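Local structure of oxygen-independent coproporphyrinogen III oxidase (Escherichia coli, 1OLT) at residues R103-T116 against F134-D147. The protein catalyses the anaerobic oxidative decarboxylation of two propionate groups of coproporphyrinogen III to the vinyl groups of protoporphyrinogen IX, a radical SAM step of heme biosynthesis. Residues are numbered along the deposited sequence; the frame is centred on the assembly and turned at random.
Sequences RHVSQLHWGGGTPT and FQFNADAEISIEVD. With SAM (S-adenosylmethionine), chain C; SAM (S-adenosylmethionine), chain D; SF4 (iron/sulfur cluster), chain B.
Two neighbouring parallel strands of the radical SAM core, 105-112 and 140-146, form this contact and carry S-adenosylmethionine-binding residues at their C-terminal ends. A ladder of backbone bonds joins them, among them Leu108 N to Glu141 O (2.9 Å) and Ser143 N to Leu108 O (2.9 Å). On one face, His109 holds two partners at the edge of its ring. Its CG stands anti to the backbone N (chi1 -179°), which turns the ring toward Ser143 and Glu145, on the same side of the sheet. His109 ND1 and Ser143 OG share a hydrogen bond of 2.6 Å. His109 NE2 donates to Glu145 OE2 at 2.9 Å, nearly in the ring plane and on the anti side of the carboxylate. Glu145 OE2 also accepts the ribose O3' of the S-adenosylmethionine not bound to the iron-sulfur cluster, at 2.6 Å, so the histidine is a second-shell support for a ligand-binding glutamate. A leucine in place of His109 would probably leave Ser143 OG and Glu145 OE2 without this shared mate and the carboxylate freer to turn. Gly112 also holds that ribose: its N donates to O3' and its O accepts from O2'. On the opposite face apolar side chains meet. Val105 CG1 sits over the ring of Phe136, on strand 136-137, 4.3 Å from its centroid, while Leu108 CD2 meets the ring edge. Just past the end of strand 105-112, Pro115 CB packs tightly on Ile144 CG1 at 3.5 Å. Helix 120-133 connects the strands in a beta-alpha-beta crossover and covers Trp110 with Leu126, Met127 and Leu130. Strand 53-62 pairs with 105-112, and strand 166-172 with 140-146.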
loop_
_atom_site.group_PDB
_atom_site.type_symbol
_atom_site.label_atom_id
_atom_site.label_comp_id
_atom_site.label_asym_id
_atom_site.label_seq_id
_atom_site.Cartn_x
_atom_site.Cartn_y
_atom_site.Cartn_z
ATOM N N ARG A 103 -20.940 4.348 -12.573
ATOM C CA ARG A 103 -19.893 4.915 -11.749
ATOM C C ARG A 103 -18.941 5.722 -12.587
ATOM O O ARG A 103 -18.892 5.580 -13.819
ATOM C CB ARG A 103 -19.125 3.811 -11.025
ATOM C CG ARG A 103 -20.004 2.895 -10.183
ATOM C CD ARG A 103 -20.540 3.481 -8.906
ATOM N NE ARG A 103 -20.897 2.373 -8.016
ATOM C CZ ARG A 103 -20.329 2.105 -6.851
ATOM N NH1 ARG A 103 -19.391 2.904 -6.344
ATOM N NH2 ARG A 103 -20.739 1.040 -6.168
ATOM N N HIS A 104 -18.154 6.539 -11.877
ATOM C CA HIS A 104 -17.101 7.347 -12.439
ATOM C C HIS A 104 -15.830 6.986 -11.705
ATOM O O HIS A 104 -15.825 6.990 -10.479
ATOM C CB HIS A 104 -17.463 8.808 -12.239
ATOM C CG HIS A 104 -18.703 9.193 -12.982
ATOM N ND1 HIS A 104 -18.670 9.804 -14.216
ATOM C CD2 HIS A 104 -20.016 8.965 -12.709
ATOM C CE1 HIS A 104 -19.908 10.003 -14.641
ATOM N NE2 HIS A 104 -20.744 9.483 -13.757
ATOM N N VAL A 105 -14.785 6.662 -12.468
ATOM C CA VAL A 105 -13.544 6.149 -11.932
ATOM C C VAL A 105 -12.613 7.342 -11.696
ATOM O O VAL A 105 -12.340 8.100 -12.603
ATOM C CB VAL A 105 -12.928 5.120 -12.846
ATOM C CG1 VAL A 105 -11.602 4.775 -12.358
ATOM C CG2 VAL A 105 -13.859 3.865 -12.878
ATOM N N SER A 106 -12.189 7.525 -10.449
ATOM C CA SER A 106 -11.298 8.594 -10.062
ATOM C C SER A 106 -9.862 8.115 -9.880
ATOM O O SER A 106 -8.922 8.924 -9.777
ATOM C CB SER A 106 -11.806 9.231 -8.743
ATOM O OG SER A 106 -11.811 8.253 -7.700
ATOM N N GLN A 107 -9.683 6.804 -9.891
ATOM C CA GLN A 107 -8.393 6.198 -9.518
ATOM C C GLN A 107 -8.173 4.804 -10.137
ATOM O O GLN A 107 -9.080 3.979 -10.069
ATOM C CB GLN A 107 -8.407 6.058 -8.028
ATOM C CG GLN A 107 -7.095 5.893 -7.379
ATOM C CD GLN A 107 -7.205 6.043 -5.801
ATOM O OE1 GLN A 107 -6.881 7.101 -5.242
ATOM N NE2 GLN A 107 -7.668 4.968 -5.124
ATOM N N LEU A 108 -6.980 4.551 -10.694
ATOM C CA LEU A 108 -6.588 3.222 -11.146
ATOM C C LEU A 108 -5.139 3.034 -10.753
ATOM O O LEU A 108 -4.312 3.910 -11.006
ATOM C CB LEU A 108 -6.701 3.115 -12.673
ATOM C CG LEU A 108 -6.027 1.927 -13.362
ATOM C CD1 LEU A 108 -6.672 0.662 -12.932
ATOM C CD2 LEU A 108 -6.085 2.116 -14.847
ATOM N N HIS A 109 -4.832 1.862 -10.198
ATOM C CA HIS A 109 -3.493 1.478 -9.918
ATOM C C HIS A 109 -3.254 0.015 -10.310
ATOM O O HIS A 109 -4.114 -0.852 -10.095
ATOM C CB HIS A 109 -3.210 1.609 -8.466
ATOM C CG HIS A 109 -1.810 1.249 -8.093
ATOM N ND1 HIS A 109 -0.832 2.174 -7.968
ATOM C CD2 HIS A 109 -1.224 0.059 -7.857
ATOM C CE1 HIS A 109 0.302 1.587 -7.604
ATOM N NE2 HIS A 109 0.086 0.306 -7.507
ATOM N N TRP A 110 -2.092 -0.217 -10.883
ATOM C CA TRP A 110 -1.627 -1.544 -11.153
ATOM C C TRP A 110 -0.482 -1.826 -10.163
ATOM O O TRP A 110 0.504 -1.118 -10.128
ATOM C CB TRP A 110 -1.089 -1.684 -12.574
ATOM C CG TRP A 110 -2.130 -1.520 -13.700
ATOM C CD1 TRP A 110 -3.466 -1.244 -13.574
ATOM C CD2 TRP A 110 -1.877 -1.587 -15.110
ATOM N NE1 TRP A 110 -4.052 -1.108 -14.801
ATOM C CE2 TRP A 110 -3.107 -1.326 -15.775
ATOM C CE3 TRP A 110 -0.753 -1.845 -15.885
ATOM C CZ2 TRP A 110 -3.218 -1.297 -17.163
ATOM C CZ3 TRP A 110 -0.880 -1.807 -17.297
ATOM C CH2 TRP A 110 -2.081 -1.558 -17.900
ATOM N N GLY A 111 -0.620 -2.939 -9.464
ATOM C CA GLY A 111 0.333 -3.403 -8.505
ATOM C C GLY A 111 0.735 -4.839 -8.827
ATOM O O GLY A 111 0.288 -5.439 -9.816
ATOM N N GLY A 112 1.507 -5.423 -7.945
ATOM C CA GLY A 112 1.944 -6.799 -8.172
ATOM C C GLY A 112 2.918 -7.287 -7.113
ATOM O O GLY A 112 2.765 -6.913 -5.926
ATOM N N GLY A 113 3.932 -8.103 -7.495
ATOM C CA GLY A 113 4.284 -8.427 -8.820
ATOM C C GLY A 113 4.850 -7.246 -9.515
ATOM O O GLY A 113 5.052 -6.193 -8.917
ATOM N N THR A 114 5.076 -7.390 -10.829
ATOM C CA THR A 114 5.680 -6.381 -11.619
ATOM C C THR A 114 4.776 -5.989 -12.778
ATOM O O THR A 114 4.757 -6.667 -13.827
ATOM C CB THR A 114 7.013 -6.868 -12.166
ATOM O OG1 THR A 114 7.937 -7.220 -11.147
ATOM C CG2 THR A 114 7.706 -5.712 -12.898
ATOM N N PRO A 115 3.989 -4.924 -12.632
ATOM C CA PRO A 115 3.139 -4.470 -13.744
ATOM C C PRO A 115 3.848 -4.266 -15.064
ATOM O O PRO A 115 3.222 -4.582 -16.083
ATOM C CB PRO A 115 2.530 -3.159 -13.223
ATOM C CG PRO A 115 2.461 -3.400 -11.713
ATOM C CD PRO A 115 3.696 -4.183 -11.399
ATOM N N THR A 116 5.085 -3.781 -15.030
ATOM C CA THR A 116 5.887 -3.598 -16.219
ATOM C C THR A 116 6.528 -4.858 -16.806
ATOM O O THR A 116 7.315 -4.767 -17.765
ATOM C CB THR A 116 6.918 -2.466 -16.037
ATOM O OG1 THR A 116 7.728 -2.625 -14.851
ATOM C CG2 THR A 116 6.200 -1.201 -15.889
ATOM N N PHE A 134 -15.246 0.817 -18.141
ATOM C CA PHE A 134 -15.530 1.721 -17.030
ATOM C C PHE A 134 -15.403 3.147 -17.546
ATOM O O PHE A 134 -14.621 3.417 -18.482
ATOM C CB PHE A 134 -14.517 1.528 -15.863
ATOM C CG PHE A 134 -14.516 0.149 -15.250
ATOM C CD1 PHE A 134 -15.380 -0.173 -14.242
ATOM C CD2 PHE A 134 -13.595 -0.821 -15.668
ATOM C CE1 PHE A 134 -15.346 -1.411 -13.648
ATOM C CE2 PHE A 134 -13.557 -2.053 -15.094
ATOM C CZ PHE A 134 -14.424 -2.357 -14.081
ATOM N N GLN A 135 -16.138 4.048 -16.937
ATOM C CA GLN A 135 -16.077 5.460 -17.245
ATOM C C GLN A 135 -15.029 6.192 -16.377
ATOM O O GLN A 135 -15.229 6.399 -15.191
ATOM C CB GLN A 135 -17.471 6.099 -17.052
ATOM C CG GLN A 135 -17.561 7.433 -17.796
ATOM C CD GLN A 135 -18.968 8.036 -17.878
ATOM O OE1 GLN A 135 -20.002 7.310 -17.820
ATOM N NE2 GLN A 135 -19.021 9.378 -18.040
ATOM N N PHE A 136 -13.930 6.600 -17.004
ATOM C CA PHE A 136 -12.815 7.243 -16.312
ATOM C C PHE A 136 -13.020 8.731 -16.283
ATOM O O PHE A 136 -13.354 9.339 -17.322
ATOM C CB PHE A 136 -11.501 6.985 -17.046
ATOM C CG PHE A 136 -10.876 5.701 -16.716
ATOM C CD1 PHE A 136 -11.525 4.497 -17.007
ATOM C CD2 PHE A 136 -9.654 5.662 -16.120
ATOM C CE1 PHE A 136 -10.947 3.303 -16.716
ATOM C CE2 PHE A 136 -9.063 4.438 -15.795
ATOM C CZ PHE A 136 -9.735 3.267 -16.091
ATOM N N ASN A 137 -12.820 9.336 -15.111
ATOM C CA ASN A 137 -12.759 10.799 -15.041
ATOM C C ASN A 137 -11.508 11.243 -15.850
ATOM O O ASN A 137 -10.469 10.572 -15.867
ATOM C CB ASN A 137 -12.637 11.340 -13.600
ATOM C CG ASN A 137 -13.848 11.053 -12.748
ATOM O OD1 ASN A 137 -14.932 10.746 -13.260
ATOM N ND2 ASN A 137 -13.683 11.169 -11.422
ATOM N N ALA A 138 -11.618 12.391 -16.488
ATOM C CA ALA A 138 -10.513 12.932 -17.288
ATOM C C ALA A 138 -9.262 13.227 -16.441
ATOM O O ALA A 138 -8.116 13.123 -16.927
ATOM C CB ALA A 138 -11.001 14.224 -18.031
ATOM N N ASP A 139 -9.481 13.565 -15.171
ATOM C CA ASP A 139 -8.379 13.818 -14.230
ATOM C C ASP A 139 -8.152 12.679 -13.250
ATOM O O ASP A 139 -7.640 12.893 -12.181
ATOM C CB ASP A 139 -8.626 15.112 -13.463
ATOM C CG ASP A 139 -9.824 15.023 -12.594
ATOM O OD1 ASP A 139 -10.569 14.013 -12.697
ATOM O OD2 ASP A 139 -10.102 15.890 -11.778
ATOM N N ALA A 140 -8.519 11.442 -13.631
ATOM C CA ALA A 140 -8.200 10.294 -12.803
ATOM C C ALA A 140 -6.716 10.177 -12.506
ATOM O O ALA A 140 -5.872 10.488 -13.307
ATOM C CB ALA A 140 -8.754 8.964 -13.473
ATOM N N GLU A 141 -6.414 9.494 -11.401
ATOM C CA GLU A 141 -5.042 9.308 -10.888
ATOM C C GLU A 141 -4.795 7.922 -11.379
ATOM O O GLU A 141 -5.508 7.012 -11.020
ATOM C CB GLU A 141 -5.027 9.408 -9.363
ATOM C CG GLU A 141 -3.723 9.060 -8.698
ATOM C CD GLU A 141 -3.867 8.879 -7.176
ATOM O OE1 GLU A 141 -4.142 9.862 -6.476
ATOM O OE2 GLU A 141 -3.704 7.750 -6.687
ATOM N N ILE A 142 -3.829 7.775 -12.250
ATOM C CA ILE A 142 -3.542 6.477 -12.929
ATOM C C ILE A 142 -2.057 6.106 -12.678
ATOM O O ILE A 142 -1.135 6.783 -13.172
ATOM C CB ILE A 142 -3.862 6.610 -14.440
ATOM C CG1 ILE A 142 -5.351 6.931 -14.632
ATOM C CG2 ILE A 142 -3.542 5.334 -15.195
ATOM C CD1 ILE A 142 -5.708 7.228 -16.015
ATOM N N SER A 143 -1.842 5.108 -11.837
ATOM C CA SER A 143 -0.529 4.795 -11.304
ATOM C C SER A 143 -0.125 3.345 -11.543
ATOM O O SER A 143 -0.956 2.455 -11.740
ATOM C CB SER A 143 -0.438 5.068 -9.795
ATOM O OG SER A 143 -1.437 4.436 -9.056
ATOM N N ILE A 144 1.170 3.133 -11.508
ATOM C CA ILE A 144 1.719 1.819 -11.784
ATOM C C ILE A 144 3.047 1.699 -11.031
ATOM O O ILE A 144 3.762 2.696 -10.825
ATOM C CB ILE A 144 1.950 1.660 -13.307
ATOM C CG1 ILE A 144 2.442 0.259 -13.701
ATOM C CG2 ILE A 144 2.943 2.698 -13.826
ATOM C CD1 ILE A 144 2.481 0.003 -15.175
ATOM N N GLU A 145 3.367 0.468 -10.655
ATOM C CA GLU A 145 4.659 0.113 -10.088
ATOM C C GLU A 145 5.597 -0.468 -11.106
ATOM O O GLU A 145 5.188 -1.211 -11.997
ATOM C CB GLU A 145 4.446 -0.855 -8.938
ATOM C CG GLU A 145 3.392 -0.341 -7.943
ATOM C CD GLU A 145 3.280 -1.124 -6.682
ATOM O OE1 GLU A 145 4.368 -1.398 -6.072
ATOM O OE2 GLU A 145 2.103 -1.446 -6.289
ATOM N N VAL A 146 6.880 -0.146 -10.969
ATOM C CA VAL A 146 7.861 -0.370 -12.029
ATOM C C VAL A 146 9.099 -0.980 -11.410
ATOM O O VAL A 146 9.643 -0.431 -10.475
ATOM C CB VAL A 146 8.277 0.964 -12.714
ATOM C CG1 VAL A 146 9.326 0.689 -13.788
ATOM C CG2 VAL A 146 7.080 1.638 -13.347
ATOM N N ASP A 147 9.546 -2.100 -11.940
ATOM C CA ASP A 147 10.855 -2.679 -11.587
ATOM C C ASP A 147 11.900 -2.085 -12.569
ATOM O O ASP A 147 11.751 -2.212 -13.791
ATOM C CB ASP A 147 10.737 -4.188 -11.790
ATOM C CG ASP A 147 12.045 -4.945 -11.603
ATOM O OD1 ASP A 147 12.983 -4.455 -10.939
ATOM O OD2 ASP A 147 12.165 -6.107 -12.080
HETATM N N SAM C . 7.845 -5.468 -8.640
HETATM C CA SAM C . 8.358 -4.106 -8.593
HETATM C C SAM C . 9.750 -3.980 -7.959
HETATM O O SAM C . 10.177 -4.923 -7.209
HETATM O OXT SAM C . 10.373 -2.992 -8.293
HETATM C CB SAM C . 7.354 -3.300 -7.747
HETATM C CG SAM C . 7.459 -3.229 -6.247
HETATM S SD SAM C . 7.045 -4.711 -5.363
HETATM C CE SAM C . 5.407 -5.160 -5.950
HETATM C "C5'" SAM C . 6.363 -3.999 -3.768
HETATM C "C4'" SAM C . 7.352 -3.616 -2.610
HETATM O "O4'" SAM C . 7.228 -4.430 -1.450
HETATM C "C3'" SAM C . 8.807 -3.786 -2.975
HETATM O "O3'" SAM C . 9.301 -2.783 -3.871
HETATM C "C2'" SAM C . 9.507 -3.866 -1.612
HETATM O "O2'" SAM C . 9.977 -2.582 -1.203
HETATM C "C1'" SAM C . 8.402 -4.296 -0.679
HETATM N N9 SAM C . 8.643 -5.571 -0.034
HETATM C C8 SAM C . 8.523 -6.791 -0.648
HETATM N N7 SAM C . 8.785 -7.749 0.236
HETATM C C5 SAM C . 9.055 -7.141 1.435
HETATM C C6 SAM C . 9.386 -7.639 2.707
HETATM N N6 SAM C . 9.482 -8.940 2.976
HETATM N N1 SAM C . 9.602 -6.737 3.711
HETATM C C2 SAM C . 9.502 -5.364 3.460
HETATM N N3 SAM C . 9.175 -4.879 2.240
HETATM C C4 SAM C . 8.968 -5.767 1.246
HETATM N N SAM D . 2.644 -5.331 1.061
HETATM C CA SAM D . 4.040 -4.866 1.156
HETATM C C SAM D . 4.670 -5.218 2.520
HETATM O O SAM D . 5.700 -5.909 2.646
HETATM O OXT SAM D . 4.183 -4.851 3.610
HETATM C CB SAM D . 4.120 -3.344 0.865
HETATM C CG SAM D . 3.776 -2.912 -0.596
HETATM S SD SAM D . 2.165 -2.075 -0.788
HETATM C CE SAM D . 2.655 -0.313 -0.790
HETATM C "C5'" SAM D . 1.569 -2.224 -2.514
HETATM C "C4'" SAM D . 1.306 -3.672 -2.898
HETATM O "O4'" SAM D . 0.206 -4.103 -2.112
HETATM C "C3'" SAM D . 0.868 -3.878 -4.351
HETATM O "O3'" SAM D . 1.966 -3.816 -5.243
HETATM C "C2'" SAM D . 0.160 -5.197 -4.214
HETATM O "O2'" SAM D . 1.096 -6.231 -4.072
HETATM C "C1'" SAM D . -0.592 -5.020 -2.883
HETATM N N9 SAM D . -1.912 -4.440 -3.060
HETATM C C8 SAM D . -2.231 -3.132 -3.168
HETATM N N7 SAM D . -3.606 -3.027 -3.349
HETATM C C5 SAM D . -4.117 -4.230 -3.350
HETATM C C6 SAM D . -5.395 -4.691 -3.500
HETATM N N6 SAM D . -6.446 -3.900 -3.639
HETATM N N1 SAM D . -5.570 -6.028 -3.474
HETATM C C2 SAM D . -4.541 -6.875 -3.312
HETATM N N3 SAM D . -3.279 -6.442 -3.190
HETATM C C4 SAM D . -3.076 -5.132 -3.199
HETATM FE FE1 SF4 B . 8.858 -9.189 -7.993
HETATM FE FE2 SF4 B . 8.915 -8.846 -5.357
HETATM FE FE3 SF4 B . 9.177 -6.921 -7.023
HETATM FE FE4 SF4 B . 10.900 -8.527 -6.749
HETATM S S1 SF4 B . 10.286 -7.103 -5.057
HETATM S S2 SF4 B . 10.387 -7.755 -8.769
HETATM S S3 SF4 B . 9.926 -10.383 -6.601
HETATM S S4 SF4 B . 7.421 -8.144 -6.686
HETATM O O HOH W 1 -17.779 3.005 -14.847
HETATM O O HOH W 2 -16.335 9.750 -15.542
HETATM O O HOH W 3 -15.682 10.187 -9.529
HETATM O O HOH W 4 -3.660 5.828 -8.681
HETATM O O HOH W 5 10.244 -8.196 -12.444
HETATM O O HOH W 6 9.935 -3.724 -15.287
#